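Local coordinates for protein cGAS/DncV-like nucleotidyltransferase in E. coli homolog (Elizabethkingia meningoseptica ATCC 13253 = NBRC 12535, PDB 6E0O) that synthesises cyclic dinucleotide second messengers, such as cyclic di-AMP, from nucleoside triphosphates in a bacterial antiphage signalling system, at residues A[190-195]-A[237-242]; A[200-205]-A[286-291]; A[224-229]-A[244-249]. All coordinates share one frame; numbering follows the deposited sequence. Where two conformers were deposited one is given.

Interaction 1 of 3, residues A[190-195]-A[237-242]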
loop_
_atom_site.group_PDB
_atom_site.type_symbol
_atom_site.label_atom_id
_atom_site.label_comp_id
_atom_site.label_asym_id
_atom_site.label_seq_id
_atom_site.Cartn_x
_atom_site.Cartn_y
_atom_site.Cartn_z
ATOM N N LYS A 190 -6.632 10.829 2.580
ATOM C CA LYS A 190 -6.402 9.949 1.437
ATOM C C LYS A 190 -6.385 10.725 0.127
ATOM O O LYS A 190 -5.697 10.331 -0.814
ATOM C CB LYS A 190 -7.423 8.811 1.386
ATOM C CG LYS A 190 -7.224 7.808 2.511
ATOM C CD LYS A 190 -8.113 6.596 2.390
ATOM C CE LYS A 190 -7.842 5.625 3.528
ATOM N NZ LYS A 190 -8.741 4.444 3.414
ATOM N N ARG A 191 -7.133 11.828 0.048
ATOM C CA ARG A 191 -7.106 12.658 -1.153
ATOM C C ARG A 191 -5.722 13.246 -1.383
ATOM O O ARG A 191 -5.248 13.290 -2.522
ATOM C CB ARG A 191 -8.196 13.725 -1.057
ATOM C CG ARG A 191 -9.552 13.096 -1.245
ATOM C CD ARG A 191 -10.697 14.033 -1.025
ATOM N NE ARG A 191 -11.937 13.263 -0.994
ATOM C CZ ARG A 191 -13.134 13.789 -0.805
ATOM N NH1 ARG A 191 -13.251 15.097 -0.646
ATOM N NH2 ARG A 191 -14.197 13.005 -0.761
ATOM N N MET A 192 -5.046 13.661 -0.308
ATOM C CA MET A 192 -3.681 14.160 -0.425
ATOM C C MET A 192 -2.702 13.040 -0.776
ATOM O O MET A 192 -1.790 13.245 -1.584
ATOM C CB MET A 192 -3.277 14.848 0.877
ATOM C CG MET A 192 -4.042 16.142 1.128
ATOM S SD MET A 192 -3.730 17.407 -0.131
ATOM C CE MET A 192 -5.389 17.914 -0.564
ATOM N N VAL A 193 -2.886 11.845 -0.201
ATOM C CA VAL A 193 -2.077 10.698 -0.609
ATOM C C VAL A 193 -2.219 10.472 -2.105
ATOM O O VAL A 193 -1.231 10.274 -2.824
ATOM C CB VAL A 193 -2.478 9.442 0.183
ATOM C CG1 VAL A 193 -1.871 8.184 -0.449
ATOM C CG2 VAL A 193 -2.069 9.557 1.637
ATOM N N ARG A 194 -3.461 10.473 -2.598
ATOM C CA ARG A 194 -3.681 10.231 -4.019
ATOM C C ARG A 194 -3.011 11.299 -4.876
ATOM O O ARG A 194 -2.391 10.982 -5.896
ATOM C CB ARG A 194 -5.172 10.111 -4.313
ATOM C CG ARG A 194 -5.786 8.885 -3.667
ATOM C CD ARG A 194 -7.267 8.757 -4.064
ATOM N NE ARG A 194 -8.029 8.033 -3.056
ATOM C CZ ARG A 194 -9.025 8.542 -2.335
ATOM N NH1 ARG A 194 -9.429 9.798 -2.505
ATOM N NH2 ARG A 194 -9.632 7.782 -1.442
ATOM N N ILE A 195 -3.127 12.573 -4.493
ATOM C CA ILE A 195 -2.464 13.624 -5.266
ATOM C C ILE A 195 -0.964 13.366 -5.335
ATOM O O ILE A 195 -0.343 13.476 -6.394
ATOM C CB ILE A 195 -2.761 15.015 -4.678
ATOM C CG1 ILE A 195 -4.210 15.412 -4.914
ATOM C CG2 ILE A 195 -1.814 16.051 -5.286
ATOM C CD1 ILE A 195 -4.655 16.597 -4.075
ATOM N N THR A 237 -5.677 23.272 -2.413
ATOM C CA THR A 237 -4.399 23.909 -2.695
ATOM C C THR A 237 -3.656 24.211 -1.402
ATOM O O THR A 237 -2.459 23.930 -1.278
ATOM C CB THR A 237 -4.617 25.187 -3.513
ATOM O OG1 THR A 237 -5.209 24.869 -4.781
ATOM C CG2 THR A 237 -3.298 25.896 -3.754
ATOM N N GLN A 238 -4.350 24.791 -0.422
ATOM C CA GLN A 238 -3.667 25.146 0.817
ATOM C C GLN A 238 -3.373 23.908 1.662
ATOM O O GLN A 238 -2.344 23.846 2.346
ATOM C CB GLN A 238 -4.464 26.177 1.611
ATOM C CG GLN A 238 -3.624 26.847 2.683
ATOM C CD GLN A 238 -2.527 27.766 2.108
ATOM O OE1 GLN A 238 -2.454 28.023 0.898
ATOM N NE2 GLN A 238 -1.666 28.251 2.981
ATOM N N THR A 239 -4.272 22.915 1.645
ATOM C CA THR A 239 -3.995 21.683 2.377
ATOM C C THR A 239 -2.748 21.006 1.832
ATOM O O THR A 239 -1.885 20.561 2.595
ATOM C CB THR A 239 -5.190 20.726 2.296
ATOM O OG1 THR A 239 -6.298 21.282 3.003
ATOM C CG2 THR A 239 -4.834 19.364 2.889
ATOM N N LEU A 240 -2.645 20.911 0.505
ATOM C CA LEU A 240 -1.489 20.262 -0.107
ATOM C C LEU A 240 -0.217 21.032 0.207
ATOM O O LEU A 240 0.822 20.434 0.499
ATOM C CB LEU A 240 -1.703 20.131 -1.612
ATOM C CG LEU A 240 -0.605 19.436 -2.423
ATOM C CD1 LEU A 240 -0.367 18.012 -1.953
ATOM C CD2 LEU A 240 -0.987 19.481 -3.901
ATOM N N ARG A 241 -0.290 22.365 0.186
ATOM C CA ARG A 241 0.841 23.176 0.623
ATOM C C ARG A 241 1.224 22.837 2.056
ATOM O O ARG A 241 2.400 22.598 2.361
ATOM C CB ARG A 241 0.493 24.659 0.510
ATOM C CG ARG A 241 1.681 25.559 0.713
ATOM C CD ARG A 241 1.255 27.015 0.790
ATOM N NE ARG A 241 2.389 27.910 0.578
ATOM C CZ ARG A 241 3.230 28.296 1.525
ATOM N NH1 ARG A 241 3.073 27.871 2.773
ATOM N NH2 ARG A 241 4.233 29.109 1.214
ATOM N N ASN A 242 0.234 22.792 2.953
ATOM C CA ASN A 242 0.516 22.477 4.350
ATOM C C ASN A 242 1.176 21.109 4.490
ATOM O O ASN A 242 2.118 20.944 5.273
ATOM C CB ASN A 242 -0.775 22.457 5.165
ATOM C CG ASN A 242 -1.357 23.818 5.410
ATOM O OD1 ASN A 242 -0.732 24.846 5.143
ATOM N ND2 ASN A 242 -2.567 23.837 5.947
#
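Two helices of the helical half of this nucleotidyltransferase, 188-205 and 236-252, meet here through Met192, Ile195, Thr239 and Leu240. The axes of the two short segments pass 10.7 Å apart at a crossing angle of -75°. Met192 has the largest share of the contact. Its chain bends at both chi2 and chi3, which brings SD over Leu240 and CE to Thr239. SD of Met192 lies 3.6 Å from CA of Leu240, and so reaches the backbone of that helix. The methyl of Met192 turns toward Thr239, with CE 3.8 Å from CG2 of Thr239. CG of Met192 touches the same methyl.

One turn further along, the branch methyl CG2 of Ile195 sits 3.8 Å from CD2 of Leu240. CD1 of Leu240 lies near both SD of Met192 and CG2 of Ile195. Thr239 meets Met192 mainly with its methyl CG2. Its OG1 is hydrogen-bonded to Ile232 N and Asn235 O, in the chain just before its helix. No hydrogen bond joins the two segments. Leu8 of helix 5-11 also packs on Leu240, and Trp11 on Ile195. The four touching residues are buried, as in the apolar interface of a steeply crossed helix pair within a helical bundle.

Interaction 2 of 3, residues A[200-205]-A[286-291]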
loop_
_atom_site.group_PDB
_atom_site.type_symbol
_atom_site.label_atom_id
_atom_site.label_comp_id
_atom_site.label_asym_id
_atom_site.label_seq_id
_atom_site.Cartn_x
_atom_site.Cartn_y
_atom_site.Cartn_z
ATOM N N ASN A 200 4.034 11.561 -7.965
ATOM C CA ASN A 200 5.095 10.558 -8.021
ATOM C C ASN A 200 5.160 9.897 -9.397
ATOM O O ASN A 200 6.234 9.813 -10.010
ATOM C CB ASN A 200 4.866 9.520 -6.918
ATOM C CG ASN A 200 6.008 8.547 -6.768
ATOM O OD1 ASN A 200 7.173 8.893 -6.941
ATOM N ND2 ASN A 200 5.676 7.313 -6.437
ATOM N N TYR A 201 4.027 9.408 -9.912
ATOM C CA TYR A 201 4.041 8.748 -11.213
ATOM C C TYR A 201 4.478 9.706 -12.318
ATOM O O TYR A 201 5.199 9.317 -13.247
ATOM C CB TYR A 201 2.661 8.174 -11.527
ATOM C CG TYR A 201 2.293 6.968 -10.690
ATOM C CD1 TYR A 201 3.192 5.922 -10.492
ATOM C CD2 TYR A 201 1.046 6.874 -10.095
ATOM C CE1 TYR A 201 2.855 4.825 -9.724
ATOM C CE2 TYR A 201 0.697 5.781 -9.330
ATOM C CZ TYR A 201 1.604 4.760 -9.143
ATOM O OH TYR A 201 1.252 3.674 -8.375
ATOM N N ARG A 202 4.041 10.968 -12.240
ATOM C CA ARG A 202 4.444 11.951 -13.244
ATOM C C ARG A 202 5.943 12.210 -13.194
ATOM O O ARG A 202 6.602 12.279 -14.240
ATOM C CB ARG A 202 3.668 13.250 -13.053
ATOM C CG ARG A 202 2.228 13.141 -13.495
ATOM C CD ARG A 202 1.385 14.306 -12.999
ATOM N NE ARG A 202 0.104 14.336 -13.690
ATOM C CZ ARG A 202 -0.235 15.217 -14.629
ATOM N NH1 ARG A 202 0.592 16.190 -14.990
ATOM N NH2 ARG A 202 -1.427 15.139 -15.190
ATOM N N LEU A 203 6.496 12.354 -11.989
ATOM C CA LEU A 203 7.927 12.575 -11.847
ATOM C C LEU A 203 8.719 11.369 -12.331
ATOM O O LEU A 203 9.777 11.523 -12.951
ATOM C CB LEU A 203 8.258 12.894 -10.394
ATOM C CG LEU A 203 7.736 14.227 -9.861
ATOM C CD1 LEU A 203 7.908 14.272 -8.355
ATOM C CD2 LEU A 203 8.458 15.390 -10.520
ATOM N N ILE A 204 8.223 10.158 -12.069
ATOM C CA ILE A 204 8.885 8.957 -12.578
ATOM C C ILE A 204 8.838 8.942 -14.102
ATOM O O ILE A 204 9.845 8.696 -14.771
ATOM C CB ILE A 204 8.238 7.693 -11.980
ATOM C CG1 ILE A 204 8.471 7.633 -10.469
ATOM C CG2 ILE A 204 8.780 6.424 -12.661
ATOM C CD1 ILE A 204 7.612 6.600 -9.769
ATOM N N ASP A 205 7.658 9.200 -14.672
ATOM C CA ASP A 205 7.510 9.173 -16.125
ATOM C C ASP A 205 8.406 10.207 -16.794
ATOM O O ASP A 205 8.934 9.970 -17.888
ATOM C CB ASP A 205 6.050 9.420 -16.508
ATOM C CG ASP A 205 5.156 8.242 -16.199
ATOM O OD1 ASP A 205 5.686 7.170 -15.840
ATOM O OD2 ASP A 205 3.920 8.387 -16.307
ATOM N N TRP A 286 7.119 19.918 -4.542
ATOM C CA TRP A 286 6.953 21.364 -4.435
ATOM C C TRP A 286 7.310 22.061 -5.739
ATOM O O TRP A 286 6.560 22.915 -6.228
ATOM C CB TRP A 286 7.839 21.868 -3.305
ATOM C CG TRP A 286 7.776 23.333 -3.059
ATOM C CD1 TRP A 286 8.598 24.286 -3.572
ATOM C CD2 TRP A 286 6.859 24.008 -2.196
ATOM N NE1 TRP A 286 8.245 25.522 -3.088
ATOM C CE2 TRP A 286 7.179 25.376 -2.240
ATOM C CE3 TRP A 286 5.795 23.587 -1.394
ATOM C CZ2 TRP A 286 6.476 26.326 -1.513
ATOM C CZ3 TRP A 286 5.096 24.530 -0.676
ATOM C CH2 TRP A 286 5.440 25.883 -0.737
ATOM N N ASN A 287 8.453 21.698 -6.321
ATOM C CA ASN A 287 8.899 22.333 -7.553
ATOM C C ASN A 287 7.964 22.012 -8.714
ATOM O O ASN A 287 7.643 22.892 -9.523
ATOM C CB ASN A 287 10.321 21.874 -7.883
ATOM C CG ASN A 287 11.350 22.384 -6.898
ATOM O OD1 ASN A 287 11.081 23.285 -6.111
ATOM N ND2 ASN A 287 12.553 21.821 -6.958
ATOM N N TYR A 288 7.523 20.757 -8.814
ATOM C CA TYR A 288 6.634 20.356 -9.897
ATOM C C TYR A 288 5.307 21.085 -9.809
ATOM O O TYR A 288 4.756 21.519 -10.825
ATOM C CB TYR A 288 6.399 18.851 -9.819
ATOM C CG TYR A 288 5.570 18.313 -10.958
ATOM C CD1 TYR A 288 6.152 18.029 -12.179
ATOM C CD2 TYR A 288 4.212 18.077 -10.812
ATOM C CE1 TYR A 288 5.416 17.527 -13.229
ATOM C CE2 TYR A 288 3.461 17.573 -11.856
ATOM C CZ TYR A 288 4.076 17.308 -13.070
ATOM O OH TYR A 288 3.347 16.810 -14.123
ATOM N N LEU A 289 4.766 21.207 -8.597
ATOM C CA LEU A 289 3.478 21.853 -8.397
ATOM C C LEU A 289 3.550 23.365 -8.539
ATOM O O LEU A 289 2.533 23.988 -8.860
ATOM C CB LEU A 289 2.931 21.457 -7.026
ATOM C CG LEU A 289 2.577 19.967 -6.921
ATOM C CD1 LEU A 289 2.441 19.520 -5.466
ATOM C CD2 LEU A 289 1.313 19.649 -7.709
ATOM N N GLY A 290 4.717 23.962 -8.340
ATOM C CA GLY A 290 4.847 25.382 -8.574
ATOM C C GLY A 290 4.381 26.241 -7.437
ATOM O O GLY A 290 4.003 27.394 -7.663
ATOM N N TYR A 291 4.380 25.703 -6.220
ATOM C CA TYR A 291 4.109 26.508 -5.043
ATOM C C TYR A 291 5.169 27.587 -4.873
ATOM O O TYR A 291 6.340 27.406 -5.214
ATOM C CB TYR A 291 4.090 25.625 -3.797
ATOM C CG TYR A 291 2.783 24.909 -3.604
ATOM C CD1 TYR A 291 1.652 25.600 -3.186
ATOM C CD2 TYR A 291 2.668 23.553 -3.855
ATOM C CE1 TYR A 291 0.452 24.965 -3.018
ATOM C CE2 TYR A 291 1.473 22.905 -3.666
ATOM C CZ TYR A 291 0.373 23.615 -3.236
ATOM O OH TYR A 291 -0.828 22.959 -3.098
#
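Tyr288 has CG anti to its own N (chi1 -176°), and this sends the ring from the last turn of helix 275-289 toward Arg202 and Leu203. Arg202 starts with CG anti to its carbonyl carbon and runs extended as far as NE. The two side chains cross at about a right angle. The guanidinium and phenol ring planes are 66° apart, too steep for a stack.

The phenol oxygen meets the guanidinium at its edge. NH1 of Arg202 donates a hydrogen bond to OH of Tyr288 at 3.0 Å. The bond is fairly straight, with an N-H...O angle of 163°, and the oxygen lies almost exactly in the guanidinium plane. The aliphatic part of Arg202 borders the same oxygen: CD of Arg202 is 3.4 Å from OH of Tyr288, and CB of Arg202 is 3.7 Å from it. Further back along the ring, CD2 of Leu203 lies 3.9 Å from CD1 of Tyr288. Leu203 and Tyr288 run past each other in opposite directions. Leu203 is buried and also touches Ile209 and Lys284.

Trp11 of helix 5-11 packs on Arg202 and also on Leu289, so the N-terminal helix borders both segments.

Tyr288 thus joins two kinds of contact in one side chain, apolar near its base and polar at its hydroxyl. With the arginine as donor, the phenol oxygen acts as acceptor, and the nearby positive charge would probably polarise the hydroxyl.

Interaction 3 of 3, residues A[224-229]-A[244-249]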
loop_
_atom_site.group_PDB
_atom_site.type_symbol
_atom_site.label_atom_id
_atom_site.label_comp_id
_atom_site.label_asym_id
_atom_site.label_seq_id
_atom_site.Cartn_x
_atom_site.Cartn_y
_atom_site.Cartn_z
ATOM N N TYR A 224 0.351 10.526 6.738
ATOM C CA TYR A 224 -0.332 10.126 7.959
ATOM C C TYR A 224 0.187 10.901 9.162
ATOM O O TYR A 224 -0.567 11.158 10.108
ATOM C CB TYR A 224 -0.153 8.612 8.186
ATOM C CG TYR A 224 -0.878 8.116 9.416
ATOM C CD1 TYR A 224 -2.241 7.881 9.380
ATOM C CD2 TYR A 224 -0.216 7.919 10.621
ATOM C CE1 TYR A 224 -2.923 7.463 10.506
ATOM C CE2 TYR A 224 -0.888 7.501 11.742
ATOM C CZ TYR A 224 -2.234 7.271 11.678
ATOM O OH TYR A 224 -2.903 6.856 12.802
ATOM N N ASN A 225 1.464 11.271 9.155
ATOM C CA ASN A 225 2.071 11.956 10.289
ATOM C C ASN A 225 1.859 13.464 10.268
ATOM O O ASN A 225 2.260 14.146 11.221
ATOM C CB ASN A 225 3.561 11.610 10.384
ATOM C CG ASN A 225 3.797 10.209 10.927
ATOM O OD1 ASN A 225 4.014 10.019 12.123
ATOM N ND2 ASN A 225 3.751 9.216 10.047
ATOM N N VAL A 226 1.229 13.994 9.232
ATOM C CA VAL A 226 0.865 15.416 9.237
ATOM C C VAL A 226 -0.304 15.607 10.172
ATOM O O VAL A 226 -1.329 14.903 10.037
ATOM C CB VAL A 226 0.512 15.868 7.814
ATOM C CG1 VAL A 226 0.011 17.310 7.822
ATOM C CG2 VAL A 226 1.708 15.721 6.891
ATOM N N PRO A 227 -0.249 16.520 11.148
ATOM C CA PRO A 227 -1.352 16.651 12.100
ATOM C C PRO A 227 -2.671 16.972 11.413
ATOM O O PRO A 227 -2.719 17.668 10.398
ATOM C CB PRO A 227 -0.908 17.790 13.019
ATOM C CG PRO A 227 0.603 17.713 12.974
ATOM C CD PRO A 227 0.901 17.374 11.527
ATOM N N ASN A 228 -3.749 16.451 11.997
ATOM C CA ASN A 228 -5.074 16.630 11.421
ATOM C C ASN A 228 -5.414 18.097 11.181
ATOM O O ASN A 228 -6.131 18.406 10.225
ATOM C CB ASN A 228 -6.127 16.017 12.342
ATOM C CG ASN A 228 -6.178 14.508 12.254
ATOM O OD1 ASN A 228 -5.437 13.877 11.493
ATOM N ND2 ASN A 228 -7.067 13.912 13.034
ATOM N N ASN A 229 -4.936 19.005 12.041
ATOM C CA ASN A 229 -5.302 20.413 11.909
ATOM C C ASN A 229 -4.620 21.106 10.729
ATOM O O ASN A 229 -4.855 22.300 10.528
ATOM C CB ASN A 229 -5.083 21.175 13.219
ATOM C CG ASN A 229 -3.626 21.358 13.571
ATOM O OD1 ASN A 229 -2.728 20.996 12.821
ATOM N ND2 ASN A 229 -3.385 21.951 14.736
ATOM N N ILE A 244 2.957 19.307 2.251
ATOM C CA ILE A 244 4.322 19.263 1.732
ATOM C C ILE A 244 5.271 19.999 2.674
ATOM O O ILE A 244 6.349 19.497 3.019
ATOM C CB ILE A 244 4.382 19.811 0.294
ATOM C CG1 ILE A 244 3.582 18.905 -0.649
ATOM C CG2 ILE A 244 5.826 19.954 -0.151
ATOM C CD1 ILE A 244 3.370 19.465 -2.048
ATOM N N VAL A 245 4.885 21.209 3.101
ATOM C CA VAL A 245 5.756 21.986 3.981
ATOM C C VAL A 245 5.990 21.245 5.292
ATOM O O VAL A 245 7.116 21.193 5.803
ATOM C CB VAL A 245 5.163 23.385 4.229
ATOM C CG1 VAL A 245 5.946 24.113 5.325
ATOM C CG2 VAL A 245 5.158 24.200 2.949
ATOM N N LYS A 246 4.935 20.656 5.863
ATOM C CA LYS A 246 5.088 19.975 7.145
ATOM C C LYS A 246 6.039 18.787 7.035
ATOM O O LYS A 246 6.931 18.618 7.873
ATOM C CB LYS A 246 3.724 19.533 7.672
ATOM C CG LYS A 246 3.774 18.770 8.991
ATOM C CD LYS A 246 4.460 19.532 10.102
ATOM C CE LYS A 246 4.283 18.839 11.451
ATOM N NZ LYS A 246 5.313 19.287 12.445
ATOM N N ILE A 247 5.865 17.944 6.013
ATOM C CA ILE A 247 6.750 16.789 5.865
ATOM C C ILE A 247 8.182 17.253 5.627
ATOM O O ILE A 247 9.128 16.754 6.240
ATOM C CB ILE A 247 6.253 15.862 4.742
ATOM C CG1 ILE A 247 4.891 15.275 5.098
ATOM C CG2 ILE A 247 7.257 14.744 4.481
ATOM C CD1 ILE A 247 4.152 14.665 3.921
ATOM N N TYR A 248 8.357 18.211 4.718
ATOM C CA TYR A 248 9.678 18.744 4.400
ATOM C C TYR A 248 10.378 19.235 5.654
ATOM O O TYR A 248 11.517 18.846 5.936
ATOM C CB TYR A 248 9.477 19.856 3.375
ATOM C CG TYR A 248 10.663 20.595 2.829
ATOM C CD1 TYR A 248 11.188 21.690 3.494
ATOM C CD2 TYR A 248 11.178 20.285 1.583
ATOM C CE1 TYR A 248 12.234 22.422 2.956
ATOM C CE2 TYR A 248 12.212 21.016 1.038
ATOM C CZ TYR A 248 12.741 22.083 1.729
ATOM O OH TYR A 248 13.757 22.814 1.169
ATOM N N GLU A 249 9.698 20.075 6.437
ATOM C CA GLU A 249 10.306 20.608 7.647
ATOM C C GLU A 249 10.564 19.503 8.663
ATOM O O GLU A 249 11.626 19.471 9.300
ATOM C CB GLU A 249 9.429 21.716 8.233
ATOM C CG GLU A 249 9.390 22.965 7.364
ATOM C CD GLU A 249 8.608 24.105 7.981
ATOM O OE1 GLU A 249 8.072 23.929 9.095
ATOM O OE2 GLU A 249 8.520 25.174 7.340
#
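Val226 and Pro227 meet Lys246 and Ile247 where the loop after helix 216-224 passes beside helix 236-252. The contact is made by aliphatic carbons, and no hydrogen bond crosses it.

Val226 has CG1 anti to its N (chi1 175°), which leaves CG2 beside the N. This second methyl does the closest touching: CG2 of Val226 is 3.7 Å from CG1 of Ile247 and 4.0 Å from its CD1. The two side chains cross at about a right angle. CG1 of Val226 comes near the neighbouring residue instead, 4.2 Å from CG of Lys246.

Lys246 is bent once, at chi2 (56°), and is extended beyond that point. The bend brings CE of Lys246 to the CD-CG side of the proline ring, and these two side chains also cross at about a right angle. CE of Lys246 lies 3.7 Å from CD of Pro227 and 4.1 Å from CG of Pro227. CG of Lys246 also comes close to CD of that ring. The charged end is engaged on its own helix, where NZ of Lys246 forms a salt bridge with Asp250. The lysine thus serves the contact with its methylenes, while its ammonium group pairs with Asp250.

Lys181 of helix 171-184 donates to Val226 O and Asn228 OD1. Helix 275-289 packs on helix 236-252 as well, with Met282 against Ile247. The loop therefore touches both helices 171-184 and 236-252, and the latter is also flanked by helix 275-289.

From the N terminus, helix 188-205 supplies the first segments of interactions 1 and 2. Interaction 1 closes its loop at 237-242, early in helix 236-252. Interaction 3 starts in the loop after helix 216-224 and closes further along helix 236-252, at 244-249. Its segments alternate with those of interaction 1, so the two cross. Interaction 2 closes last, at 286-291, near the C terminus. It crosses interaction 1, and interaction 3 is nested inside its loop. Leu289, in the second segment of interaction 2, packs on Leu240 of interaction 1 and on Ile244, in the helical segment of interaction 3. Together they tie helices 188-205, 236-252 and 275-289 and the loop after 216-224 into one helical assembly.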